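Local coordinates for protein TlmII (Streptoalloteichus hindustanus, PDB 4HVM) that takes part in tallysomycin biosynthesis, probably as a condensation-domain protein of the nonribosomal peptide pathway that may bind phosphopantetheine, at residues A37-L41 and R150-G155; G40-S44 and V384-F389; R51-A56 and V157-Y161. The contacts are given in a common frame with arbitrary orientation. Numbering follows the deposited sequence.

Overall arrangement
All three contacts lie on the same side of the chain's centre and build the half of the molecule around the mixed sheet that holds strand 36-44. Contact 1 lays helix 147-161 on that strand, contact 2 adds strand 385-388 along its edge, and contact 3 packs the C-terminal part of the same helix against helix 49-62. Contacts 1 and 2 share Gly40, Leu41 and one water, and their centres are about 11 Å apart; contact 3 is centred about 13 Å from either. Trp158 of contact 3 joins them, with CD1 3.8 Å from Leu41 CD1 and CG 3.6 Å from Ile386 CD1. A sulfate ion sits at the Arg39 end of contact 1.

Contact 1 (A37-L41 and R150-G155); sequences AARGL and RYMVLG. With SO4 (sulfate ion), chain F.
Two like charges crowd together here: Arg39 NH1 lies 3.2 Å from Arg150 NH1, over one face of the Arg39 guanidinium. Both are donors, so they do not bond. A sulfate ion, probably from the crystallisation liquor, may partly offset the charge in the crystal, taking weak hydrogen bonds from Arg39 NH2 to O4 (2.7 Å) and O3 (2.9 Å). Arg39 (m, m) bends back so that NE makes a weak hydrogen bond to Ala38 O (3.0 Å); Arg150 extends (m, t, t), its guanidinium face over Ala37 CB, which is 3.5 Å from NH2. Residues 37-41 form an extended strand and 150-155 a regular helix, axes 8.7 Å apart at closest, crossing at -37° and running roughly the same way. Arg39 faces Arg150 and Leu41 faces Leu154, CA-CA 6.9 Å in both pairs. This is helix-on-sheet packing in the acyltransferase-like fold of condensation domains. Leucines suit its buried apolar end: Leu41 (m, t) sets CD1 3.7 Å from Leu154 CB and CD2 4.0 Å from Tyr151 CD1, while Leu154 CD1 lies 3.6 Å from Gly40 CA. A water accepts from Gly40 N (2.9 Å) and donates to Tyr151 OH (2.9 Å), which also hydrogen-bonds Glu391.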
ATOM      1  N   ALA A  37       0.750  -8.261  -4.075  1.00 17.12           N
ATOM      2  CA  ALA A  37       0.726  -7.057  -4.888  1.00 16.16           C
ATOM      3  C   ALA A  37       1.827  -7.157  -5.930  1.00 17.55           C
ATOM      4  O   ALA A  37       2.820  -7.855  -5.723  1.00 17.53           O
ATOM      5  CB  ALA A  37       0.933  -5.827  -4.023  1.00  7.42           C
ATOM      6  N   ALA A  38       1.660  -6.455  -7.046  1.00 17.50           N
ATOM      7  CA  ALA A  38       2.654  -6.493  -8.111  1.00 10.11           C
ATOM      8  C   ALA A  38       3.088  -5.100  -8.557  1.00 14.19           C
ATOM      9  O   ALA A  38       2.256  -4.235  -8.817  1.00 23.50           O
ATOM     10  CB  ALA A  38       2.125  -7.285  -9.295  1.00  9.61           C
ATOM     11  N   ARG A  39       4.398  -4.894  -8.635  1.00 11.27           N
ATOM     12  CA  ARG A  39       4.963  -3.669  -9.186  1.00 12.16           C
ATOM     13  C   ARG A  39       6.082  -4.057 -10.143  1.00 14.83           C
ATOM     14  O   ARG A  39       6.553  -5.195 -10.115  1.00 16.38           O
ATOM     15  CB  ARG A  39       5.507  -2.775  -8.071  1.00  8.08           C
ATOM     16  CG  ARG A  39       4.461  -2.348  -7.049  1.00 22.36           C
ATOM     17  CD  ARG A  39       3.375  -1.501  -7.683  1.00 16.05           C
ATOM     18  NE  ARG A  39       2.063  -1.784  -7.106  1.00 17.62           N
ATOM     19  CZ  ARG A  39       1.558  -1.150  -6.053  1.00 30.56           C
ATOM     20  NH1 ARG A  39       2.257  -0.193  -5.459  1.00 45.17           N
ATOM     21  NH2 ARG A  39       0.355  -1.473  -5.595  1.00 28.86           N
ATOM     22  N   GLY A  40       6.506  -3.125 -10.990  1.00 13.60           N
ATOM     23  CA  GLY A  40       7.551  -3.419 -11.953  1.00 11.21           C
ATOM     24  C   GLY A  40       8.308  -2.209 -12.464  1.00 17.16           C
ATOM     25  O   GLY A  40       7.780  -1.098 -12.490  1.00 18.47           O
ATOM     26  N   LEU A  41       9.556  -2.431 -12.865  1.00 19.50           N
ATOM     27  CA  LEU A  41      10.370  -1.396 -13.489  1.00 13.19           C
ATOM     28  C   LEU A  41      10.630  -1.760 -14.946  1.00 25.10           C
ATOM     29  O   LEU A  41      11.008  -2.891 -15.253  1.00 37.98           O
ATOM     30  CB  LEU A  41      11.702  -1.227 -12.751  1.00 13.58           C
ATOM     31  CG  LEU A  41      11.649  -0.649 -11.335  1.00 22.44           C
ATOM     32  CD1 LEU A  41      13.045  -0.554 -10.747  1.00 13.17           C
ATOM     33  CD2 LEU A  41      10.967   0.713 -11.320  1.00 11.63           C
ATOM     34  N   ARG A 150       8.950  -2.924  -2.218  1.00 16.60           N
ATOM     35  CA  ARG A 150       8.852  -3.535  -3.539  1.00 14.75           C
ATOM     36  C   ARG A 150       9.777  -2.840  -4.531  1.00 21.54           C
ATOM     37  O   ARG A 150      10.465  -3.493  -5.311  1.00 32.03           O
ATOM     38  CB  ARG A 150       7.412  -3.511  -4.055  1.00 16.26           C
ATOM     39  CG  ARG A 150       6.415  -4.238  -3.171  1.00 11.93           C
ATOM     40  CD  ARG A 150       5.064  -4.361  -3.862  1.00  9.42           C
ATOM     41  NE  ARG A 150       3.962  -4.406  -2.906  1.00 24.33           N
ATOM     42  CZ  ARG A 150       3.163  -3.379  -2.637  1.00 21.21           C
ATOM     43  NH1 ARG A 150       3.327  -2.222  -3.265  1.00 14.01           N
ATOM     44  NH2 ARG A 150       2.191  -3.514  -1.745  1.00 24.82           N
ATOM     45  N   TYR A 151       9.797  -1.514  -4.492  1.00 18.80           N
ATOM     46  CA  TYR A 151      10.659  -0.748  -5.382  1.00 17.23           C
ATOM     47  C   TYR A 151      12.111  -0.738  -4.907  1.00 20.80           C
ATOM     48  O   TYR A 151      13.033  -0.561  -5.705  1.00 22.19           O
ATOM     49  CB  TYR A 151      10.130   0.674  -5.543  1.00 12.50           C
ATOM     50  CG  TYR A 151       8.922   0.765  -6.441  1.00 23.23           C
ATOM     51  CD1 TYR A 151       9.019   0.457  -7.788  1.00 16.36           C
ATOM     52  CD2 TYR A 151       7.688   1.166  -5.949  1.00 11.46           C
ATOM     53  CE1 TYR A 151       7.924   0.538  -8.620  1.00 18.51           C
ATOM     54  CE2 TYR A 151       6.583   1.253  -6.776  1.00 23.17           C
ATOM     55  CZ  TYR A 151       6.708   0.938  -8.111  1.00 21.08           C
ATOM     56  OH  TYR A 151       5.615   1.021  -8.941  1.00 23.62           O
HETATM   57  N   MSE A 152      12.311  -0.921  -3.604  1.00 23.66           N
HETATM   58  CA  MSE A 152      13.656  -1.061  -3.057  1.00 14.35           C
HETATM   59  C   MSE A 152      14.299  -2.312  -3.639  1.00 21.48           C
HETATM   60  O   MSE A 152      15.435  -2.280  -4.119  1.00 27.44           O
HETATM   61  CB  MSE A 152      13.622  -1.156  -1.528  1.00 14.46           C
HETATM   62  CG  MSE A 152      13.133   0.103  -0.831  1.00 27.41           C
HETATM   63 SE   MSE A 152      13.352   0.031   1.106  0.76 34.50          SE
HETATM   64  CE  MSE A 152      15.291   0.168   1.157  1.00 17.73           C
ATOM     65  N   VAL A 153      13.549  -3.410  -3.609  1.00 16.68           N
ATOM     66  CA  VAL A 153      14.026  -4.683  -4.135  1.00 16.45           C
ATOM     67  C   VAL A 153      14.275  -4.598  -5.635  1.00 22.51           C
ATOM     68  O   VAL A 153      15.315  -5.040  -6.122  1.00 28.84           O
ATOM     69  CB  VAL A 153      13.032  -5.829  -3.843  1.00 13.15           C
ATOM     70  CG1 VAL A 153      13.452  -7.104  -4.560  1.00 13.51           C
ATOM     71  CG2 VAL A 153      12.931  -6.072  -2.350  1.00 16.13           C
ATOM     72  N   LEU A 154      13.321  -4.024  -6.364  1.00 22.46           N
ATOM     73  CA  LEU A 154      13.450  -3.860  -7.809  1.00 23.43           C
ATOM     74  C   LEU A 154      14.643  -2.978  -8.160  1.00 22.64           C
ATOM     75  O   LEU A 154      15.360  -3.245  -9.126  1.00 20.47           O
ATOM     76  CB  LEU A 154      12.170  -3.272  -8.408  1.00 13.08           C
ATOM     77  CG  LEU A 154      10.945  -4.186  -8.455  1.00 12.13           C
ATOM     78  CD1 LEU A 154       9.745  -3.455  -9.037  1.00 15.60           C
ATOM     79  CD2 LEU A 154      11.248  -5.439  -9.254  1.00 12.43           C
ATOM     80  N   GLY A 155      14.848  -1.926  -7.374  1.00 24.41           N
ATOM     81  CA  GLY A 155      15.977  -1.038  -7.576  1.00 21.95           C
ATOM     82  C   GLY A 155      17.290  -1.739  -7.291  1.00 27.63           C
ATOM     83  O   GLY A 155      18.286  -1.521  -7.982  1.00 34.75           O
TER
HETATM   84  S   SO4 F 502      -2.152  -3.067  -4.285  1.00 77.37           S
HETATM   85  O1  SO4 F 502      -3.262  -2.434  -4.995  1.00 78.64           O
HETATM   86  O2  SO4 F 502      -2.658  -4.026  -3.306  1.00 76.24           O
HETATM   87  O3  SO4 F 502      -1.308  -3.766  -5.249  1.00 82.06           O
HETATM   88  O4  SO4 F 502      -1.375  -2.044  -3.589  1.00 75.92           O
HETATM   89  O   HOH W   1       5.012  -0.618 -11.288  1.00 26.31           O

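Contact 2 (G40-S44 and V384-F389)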
ATOM      1  N   GLY A  40       6.506  -3.125 -10.990  1.00 13.60           N
ATOM      2  CA  GLY A  40       7.551  -3.419 -11.953  1.00 11.21           C
ATOM      3  C   GLY A  40       8.308  -2.209 -12.464  1.00 17.16           C
ATOM      4  O   GLY A  40       7.780  -1.098 -12.490  1.00 18.47           O
ATOM      5  N   LEU A  41       9.556  -2.431 -12.865  1.00 19.50           N
ATOM      6  CA  LEU A  41      10.370  -1.396 -13.489  1.00 13.19           C
ATOM      7  C   LEU A  41      10.630  -1.760 -14.946  1.00 25.10           C
ATOM      8  O   LEU A  41      11.008  -2.891 -15.253  1.00 37.98           O
ATOM      9  CB  LEU A  41      11.702  -1.227 -12.751  1.00 13.58           C
ATOM     10  CG  LEU A  41      11.649  -0.649 -11.335  1.00 22.44           C
ATOM     11  CD1 LEU A  41      13.045  -0.554 -10.747  1.00 13.17           C
ATOM     12  CD2 LEU A  41      10.967   0.713 -11.320  1.00 11.63           C
ATOM     13  N   LEU A  42      10.423  -0.802 -15.842  1.00 18.47           N
ATOM     14  CA  LEU A  42      10.653  -1.031 -17.263  1.00 19.22           C
ATOM     15  C   LEU A  42      12.047  -0.574 -17.676  1.00 22.28           C
ATOM     16  O   LEU A  42      12.395   0.596 -17.526  1.00 31.33           O
ATOM     17  CB  LEU A  42       9.596  -0.309 -18.098  1.00 16.04           C
ATOM     18  CG  LEU A  42       9.832  -0.251 -19.607  1.00 22.80           C
ATOM     19  CD1 LEU A  42       9.924  -1.646 -20.199  1.00 18.44           C
ATOM     20  CD2 LEU A  42       8.727   0.543 -20.278  1.00 26.89           C
ATOM     21  N   GLY A  43      12.843  -1.502 -18.194  1.00 18.80           N
ATOM     22  CA  GLY A  43      14.167  -1.179 -18.693  1.00 24.06           C
ATOM     23  C   GLY A  43      14.172  -1.097 -20.207  1.00 29.59           C
ATOM     24  O   GLY A  43      13.552  -1.918 -20.885  1.00 31.60           O
ATOM     25  N   SER A  44      14.870  -0.102 -20.743  1.00 29.81           N
ATOM     26  CA  SER A  44      14.914   0.091 -22.185  1.00 30.83           C
ATOM     27  C   SER A  44      16.327   0.393 -22.671  1.00 36.73           C
ATOM     28  O   SER A  44      16.971   1.324 -22.191  1.00 47.71           O
ATOM     29  CB  SER A  44      13.964   1.214 -22.600  1.00 31.14           C
ATOM     30  OG  SER A  44      13.826   1.265 -24.011  1.00 41.29           O
ATOM     31  N   VAL A 384      21.116   2.571 -19.914  1.00 58.61           N
ATOM     32  CA  VAL A 384      19.792   1.965 -19.991  1.00 50.64           C
ATOM     33  C   VAL A 384      18.747   2.787 -19.243  1.00 48.15           C
ATOM     34  O   VAL A 384      18.917   3.102 -18.067  1.00 47.89           O
ATOM     35  CB  VAL A 384      19.800   0.529 -19.433  1.00 42.53           C
ATOM     36  CG1 VAL A 384      18.380  -0.010 -19.322  1.00 34.18           C
ATOM     37  CG2 VAL A 384      20.658  -0.366 -20.313  1.00 46.55           C
ATOM     38  N   SER A 385      17.666   3.139 -19.932  1.00 46.25           N
ATOM     39  CA  SER A 385      16.588   3.904 -19.316  1.00 39.04           C
ATOM     40  C   SER A 385      15.764   3.031 -18.376  1.00 41.27           C
ATOM     41  O   SER A 385      15.432   1.893 -18.705  1.00 44.74           O
ATOM     42  CB  SER A 385      15.683   4.507 -20.390  1.00 37.83           C
ATOM     43  OG  SER A 385      14.586   5.179 -19.803  1.00 49.77           O
ATOM     44  N   ILE A 386      15.437   3.565 -17.203  1.00 30.81           N
ATOM     45  CA  ILE A 386      14.624   2.842 -16.231  1.00 29.24           C
ATOM     46  C   ILE A 386      13.478   3.707 -15.711  1.00 28.19           C
ATOM     47  O   ILE A 386      13.702   4.788 -15.167  1.00 35.79           O
ATOM     48  CB  ILE A 386      15.466   2.349 -15.041  1.00 30.97           C
ATOM     49  CG1 ILE A 386      16.516   1.338 -15.506  1.00 31.18           C
ATOM     50  CG2 ILE A 386      14.573   1.731 -13.980  1.00 27.60           C
ATOM     51  CD1 ILE A 386      17.393   0.823 -14.382  1.00 31.68           C
ATOM     52  N   GLU A 387      12.252   3.225 -15.890  1.00 27.19           N
ATOM     53  CA  GLU A 387      11.065   3.942 -15.438  1.00 31.51           C
ATOM     54  C   GLU A 387      10.078   2.975 -14.801  1.00 29.31           C
ATOM     55  O   GLU A 387      10.196   1.761 -14.962  1.00 39.22           O
ATOM     56  CB  GLU A 387      10.396   4.662 -16.611  1.00 37.49           C
ATOM     57  CG  GLU A 387       9.889   3.724 -17.706  1.00 57.57           C
ATOM     58  CD  GLU A 387       9.381   4.464 -18.931  1.00 72.27           C
ATOM     59  OE1 GLU A 387       8.603   3.869 -19.707  1.00 68.09           O
ATOM     60  OE2 GLU A 387       9.770   5.635 -19.124  1.00 80.32           O
ATOM     61  N   LEU A 388       9.110   3.518 -14.070  1.00 24.01           N
ATOM     62  CA  LEU A 388       8.055   2.705 -13.482  1.00 33.26           C
ATOM     63  C   LEU A 388       7.208   2.100 -14.593  1.00 35.81           C
ATOM     64  O   LEU A 388       6.994   2.728 -15.629  1.00 42.67           O
ATOM     65  CB  LEU A 388       7.185   3.543 -12.544  1.00 22.07           C
ATOM     66  CG  LEU A 388       7.590   3.619 -11.067  1.00 22.25           C
ATOM     67  CD1 LEU A 388       9.002   4.156 -10.893  1.00 22.53           C
ATOM     68  CD2 LEU A 388       6.592   4.464 -10.291  1.00 20.97           C
ATOM     69  N   PHE A 389       6.735   0.877 -14.380  1.00 31.19           N
ATOM     70  CA  PHE A 389       5.973   0.177 -15.407  1.00 26.11           C
ATOM     71  C   PHE A 389       4.493   0.046 -15.065  1.00 26.28           C
ATOM     72  O   PHE A 389       4.116  -0.756 -14.211  1.00 33.75           O
ATOM     73  CB  PHE A 389       6.573  -1.204 -15.690  1.00 22.57           C
ATOM     74  CG  PHE A 389       5.774  -2.014 -16.667  1.00 41.13           C
ATOM     75  CD1 PHE A 389       5.678  -1.623 -17.993  1.00 23.56           C
ATOM     76  CD2 PHE A 389       5.108  -3.157 -16.263  1.00 22.04           C
ATOM     77  CE1 PHE A 389       4.936  -2.359 -18.897  1.00 23.78           C
ATOM     78  CE2 PHE A 389       4.365  -3.898 -17.163  1.00 34.17           C
ATOM     79  CZ  PHE A 389       4.279  -3.498 -18.481  1.00 23.11           C
TER
HETATM   80  O   HOH W   1       5.012  -0.618 -11.288  1.00 26.31           O
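Residues 40-44 and 385-388 run antiparallel as neighbouring strands, their axes 4.6 Å apart at closest and 153° between directions. Leu42 with Glu387 and Ser44 with Ser385 are hydrogen-bonded pairs. In the first, Leu42 N reaches Glu387 O at 2.7 Å and Glu387 N reaches Leu42 O at 3.1 Å; in the second, Ser44 N to Ser385 O is 2.9 Å and Ser385 N to Ser44 O is 3.0 Å. Leu41 with Leu388 and Gly43 with Ile386 are the non-hydrogen-bonded pairs, each with CA atoms 4.7 Å apart. Beyond the strand, Phe389 N bonds Gly40 O at 2.9 Å, and a water accepts from Gly40 N (2.9 Å) and donates to Phe389 O (3.1 Å).

On the face carrying Leu42, that buried leucine sets CB 4.0 Å from Phe389 CB and CD2 3.4 Å from Glu387 OE1. Helix 98-110 closes over Leu42 and Phe389, so large apolar groups suit the spot, whereas Ser44 OG, at the strand end, bonds Asp133. On the face of Ile386, Leu41 CD1 touches Ile386 CG2 at 4.2 Å. Leu41 and Leu388 diverge at CB; only the end of Leu41 returns, CD2 to 4.0 Å from Leu388 CD1, and both reach helix 147-161. Gly43, lacking a side chain there, lets Trp158 CZ2 come within 4.0 Å of its CA.

Strand 385-388 is an outermost strand of this sheet, although the strands preceding and following it, 359-361 and 417-424, belong to another sheet. Such a crossing between halves is consistent with the latch of condensation domains.

Contact 3 (R51-A56 and V157-Y161); sequences RLAAAA and VWQAY
This is a buried helix-helix contact on one face of the mixed sheet, where helix 49-62, which follows strand 36-44, lies beside the C-terminal part of helix 147-161. Segment 51-56 is helical and 157-161 belongs to helix 147-161; they cross at 124° with axes 8.1 Å apart at closest. Ala55 is set against Ala160 (CA-CA 5.2 Å) and Ala56 against Val157 (5.3 Å). Small residues make this closeness possible: Ala55 CB lies 3.8 Å from Ala160 CB and 3.5 Å from Val157 O, and Ala56 CB is 4.1 Å from Val157 CG1.

Larger side chains fill the flank. Leu52 (t, p) sends CD1 to 4.0 Å from Val157 CG1 and, in a CH-pi contact, to 4.0 Å from the centroid of the six-membered ring of Trp158, 9° off its normal. Trp158 (chi1 m) starts away from helix 49-62, yet its indole swings back to receive the leucine. Tyr161 (chi1 t) lays its ring edge along Leu52, with CD1 3.6 Å from Leu52 CA; its hydroxyl bonds Asp48 N, just before the partner helix. Leu124, Leu126 and Leu136 of the sheet meet these residues.

Arg51 (t, p, t) lies at the partly exposed edge of the contact: its CG is 3.5 Å from Tyr161 CE1, and a guanidinium face lies over Tyr161 C. Although Arg51 NH2 is 2.9 Å from Ala160 O, the angle is too poor for a hydrogen bond. The segments thus meet without directional bonds, through aliphatic and aromatic surfaces in apolar and CH-pi contact, as suits a buried interface.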
ATOM      1  N   ARG A  51      22.616 -11.566 -17.562  1.00 44.18           N
ATOM      2  CA  ARG A  51      23.266 -10.713 -16.579  1.00 39.99           C
ATOM      3  C   ARG A  51      22.236 -10.177 -15.595  1.00 36.81           C
ATOM      4  O   ARG A  51      22.495 -10.089 -14.396  1.00 42.57           O
ATOM      5  CB  ARG A  51      23.994  -9.554 -17.262  1.00 42.72           C
ATOM      6  CG  ARG A  51      24.727  -8.634 -16.301  1.00 52.90           C
ATOM      7  CD  ARG A  51      25.843  -9.372 -15.579  1.00 72.56           C
ATOM      8  NE  ARG A  51      26.323  -8.644 -14.406  1.00 84.02           N
ATOM      9  CZ  ARG A  51      25.885  -8.850 -13.167  1.00 83.65           C
ATOM     10  NH1 ARG A  51      24.953  -9.766 -12.930  1.00 77.17           N
ATOM     11  NH2 ARG A  51      26.379  -8.141 -12.161  1.00 84.60           N
ATOM     12  N   LEU A  52      21.065  -9.821 -16.111  1.00 35.91           N
ATOM     13  CA  LEU A  52      19.982  -9.321 -15.278  1.00 35.13           C
ATOM     14  C   LEU A  52      19.407 -10.433 -14.409  1.00 35.84           C
ATOM     15  O   LEU A  52      19.060 -10.208 -13.248  1.00 34.41           O
ATOM     16  CB  LEU A  52      18.884  -8.704 -16.143  1.00 26.46           C
ATOM     17  CG  LEU A  52      17.693  -8.080 -15.410  1.00 24.13           C
ATOM     18  CD1 LEU A  52      18.140  -6.974 -14.462  1.00 23.34           C
ATOM     19  CD2 LEU A  52      16.681  -7.555 -16.412  1.00 23.43           C
ATOM     20  N   ALA A  53      19.312 -11.632 -14.979  1.00 28.22           N
ATOM     21  CA  ALA A  53      18.827 -12.798 -14.251  1.00 33.18           C
ATOM     22  C   ALA A  53      19.771 -13.151 -13.109  1.00 38.12           C
ATOM     23  O   ALA A  53      19.331 -13.524 -12.023  1.00 38.52           O
ATOM     24  CB  ALA A  53      18.671 -13.983 -15.192  1.00 29.54           C
ATOM     25  N   ALA A  54      21.070 -13.026 -13.362  1.00 34.46           N
ATOM     26  CA  ALA A  54      22.073 -13.283 -12.340  1.00 35.92           C
ATOM     27  C   ALA A  54      21.986 -12.237 -11.238  1.00 38.60           C
ATOM     28  O   ALA A  54      22.209 -12.535 -10.064  1.00 44.16           O
ATOM     29  CB  ALA A  54      23.459 -13.286 -12.956  1.00 34.05           C
ATOM     30  N   ALA A  55      21.653 -11.009 -11.625  1.00 37.10           N
ATOM     31  CA  ALA A  55      21.528  -9.919 -10.670  1.00 36.06           C
ATOM     32  C   ALA A  55      20.359 -10.166  -9.725  1.00 38.42           C
ATOM     33  O   ALA A  55      20.436  -9.865  -8.534  1.00 41.49           O
ATOM     34  CB  ALA A  55      21.355  -8.594 -11.394  1.00 29.52           C
ATOM     35  N   ALA A  56      19.279 -10.718 -10.265  1.00 35.97           N
ATOM     36  CA  ALA A  56      18.092 -11.004  -9.469  1.00 29.66           C
ATOM     37  C   ALA A  56      18.389 -12.068  -8.420  1.00 37.55           C
ATOM     38  O   ALA A  56      17.967 -11.953  -7.269  1.00 37.89           O
ATOM     39  CB  ALA A  56      16.954 -11.447 -10.364  1.00 26.08           C
ATOM     40  N   VAL A 157      18.000  -4.852  -7.710  1.00 29.36           N
ATOM     41  CA  VAL A 157      18.325  -5.770  -8.796  1.00 27.91           C
ATOM     42  C   VAL A 157      19.056  -5.042  -9.918  1.00 32.83           C
ATOM     43  O   VAL A 157      20.052  -5.536 -10.447  1.00 36.71           O
ATOM     44  CB  VAL A 157      17.066  -6.462  -9.354  1.00 22.52           C
ATOM     45  CG1 VAL A 157      17.428  -7.349 -10.534  1.00 18.18           C
ATOM     46  CG2 VAL A 157      16.381  -7.273  -8.264  1.00 19.99           C
ATOM     47  N   TRP A 158      18.566  -3.860 -10.272  1.00 34.70           N
ATOM     48  CA  TRP A 158      19.221  -3.052 -11.294  1.00 35.27           C
ATOM     49  C   TRP A 158      20.576  -2.535 -10.821  1.00 41.76           C
ATOM     50  O   TRP A 158      21.490  -2.338 -11.623  1.00 47.04           O
ATOM     51  CB  TRP A 158      18.323  -1.894 -11.727  1.00 23.14           C
ATOM     52  CG  TRP A 158      17.246  -2.306 -12.690  1.00 26.20           C
ATOM     53  CD1 TRP A 158      15.904  -2.364 -12.450  1.00 29.64           C
ATOM     54  CD2 TRP A 158      17.429  -2.729 -14.047  1.00 30.22           C
ATOM     55  NE1 TRP A 158      15.238  -2.790 -13.578  1.00 35.40           N
ATOM     56  CE2 TRP A 158      16.154  -3.022 -14.572  1.00 32.29           C
ATOM     57  CE3 TRP A 158      18.548  -2.886 -14.870  1.00 32.96           C
ATOM     58  CZ2 TRP A 158      15.969  -3.462 -15.883  1.00 36.41           C
ATOM     59  CZ3 TRP A 158      18.363  -3.323 -16.170  1.00 36.70           C
ATOM     60  CH2 TRP A 158      17.083  -3.606 -16.664  1.00 37.97           C
ATOM     61  N   GLN A 159      20.701  -2.311  -9.516  1.00 40.87           N
ATOM     62  CA  GLN A 159      21.980  -1.919  -8.938  1.00 48.18           C
ATOM     63  C   GLN A 159      23.007  -3.035  -9.096  1.00 46.26           C
ATOM     64  O   GLN A 159      24.170  -2.779  -9.414  1.00 49.35           O
ATOM     65  CB  GLN A 159      21.826  -1.559  -7.458  1.00 52.49           C
ATOM     66  CG  GLN A 159      21.291  -0.155  -7.197  1.00 55.72           C
ATOM     67  CD  GLN A 159      21.354   0.232  -5.727  1.00 64.19           C
ATOM     68  OE1 GLN A 159      21.612  -0.606  -4.861  1.00 61.76           O
ATOM     69  NE2 GLN A 159      21.119   1.508  -5.440  1.00 70.98           N
ATOM     70  N   ALA A 160      22.569  -4.269  -8.873  1.00 41.07           N
ATOM     71  CA  ALA A 160      23.439  -5.431  -9.002  1.00 40.52           C
ATOM     72  C   ALA A 160      23.850  -5.638 -10.452  1.00 43.18           C
ATOM     73  O   ALA A 160      24.947  -6.124 -10.730  1.00 45.84           O
ATOM     74  CB  ALA A 160      22.746  -6.673  -8.461  1.00 34.66           C
ATOM     75  N   TYR A 161      22.967  -5.258 -11.371  1.00 37.39           N
ATOM     76  CA  TYR A 161      23.220  -5.400 -12.801  1.00 34.39           C
ATOM     77  C   TYR A 161      24.428  -4.578 -13.240  1.00 34.26           C
ATOM     78  O   TYR A 161      25.165  -4.974 -14.144  1.00 38.99           O
ATOM     79  CB  TYR A 161      21.977  -4.988 -13.594  1.00 25.25           C
ATOM     80  CG  TYR A 161      22.119  -5.099 -15.096  1.00 31.02           C
ATOM     81  CD1 TYR A 161      21.959  -6.320 -15.739  1.00 35.08           C
ATOM     82  CD2 TYR A 161      22.397  -3.981 -15.874  1.00 31.34           C
ATOM     83  CE1 TYR A 161      22.077  -6.427 -17.113  1.00 35.49           C
ATOM     84  CE2 TYR A 161      22.520  -4.079 -17.251  1.00 28.61           C
ATOM     85  CZ  TYR A 161      22.359  -5.304 -17.863  1.00 32.40           C
ATOM     86  OH  TYR A 161      22.481  -5.406 -19.232  1.00 33.63           O
TER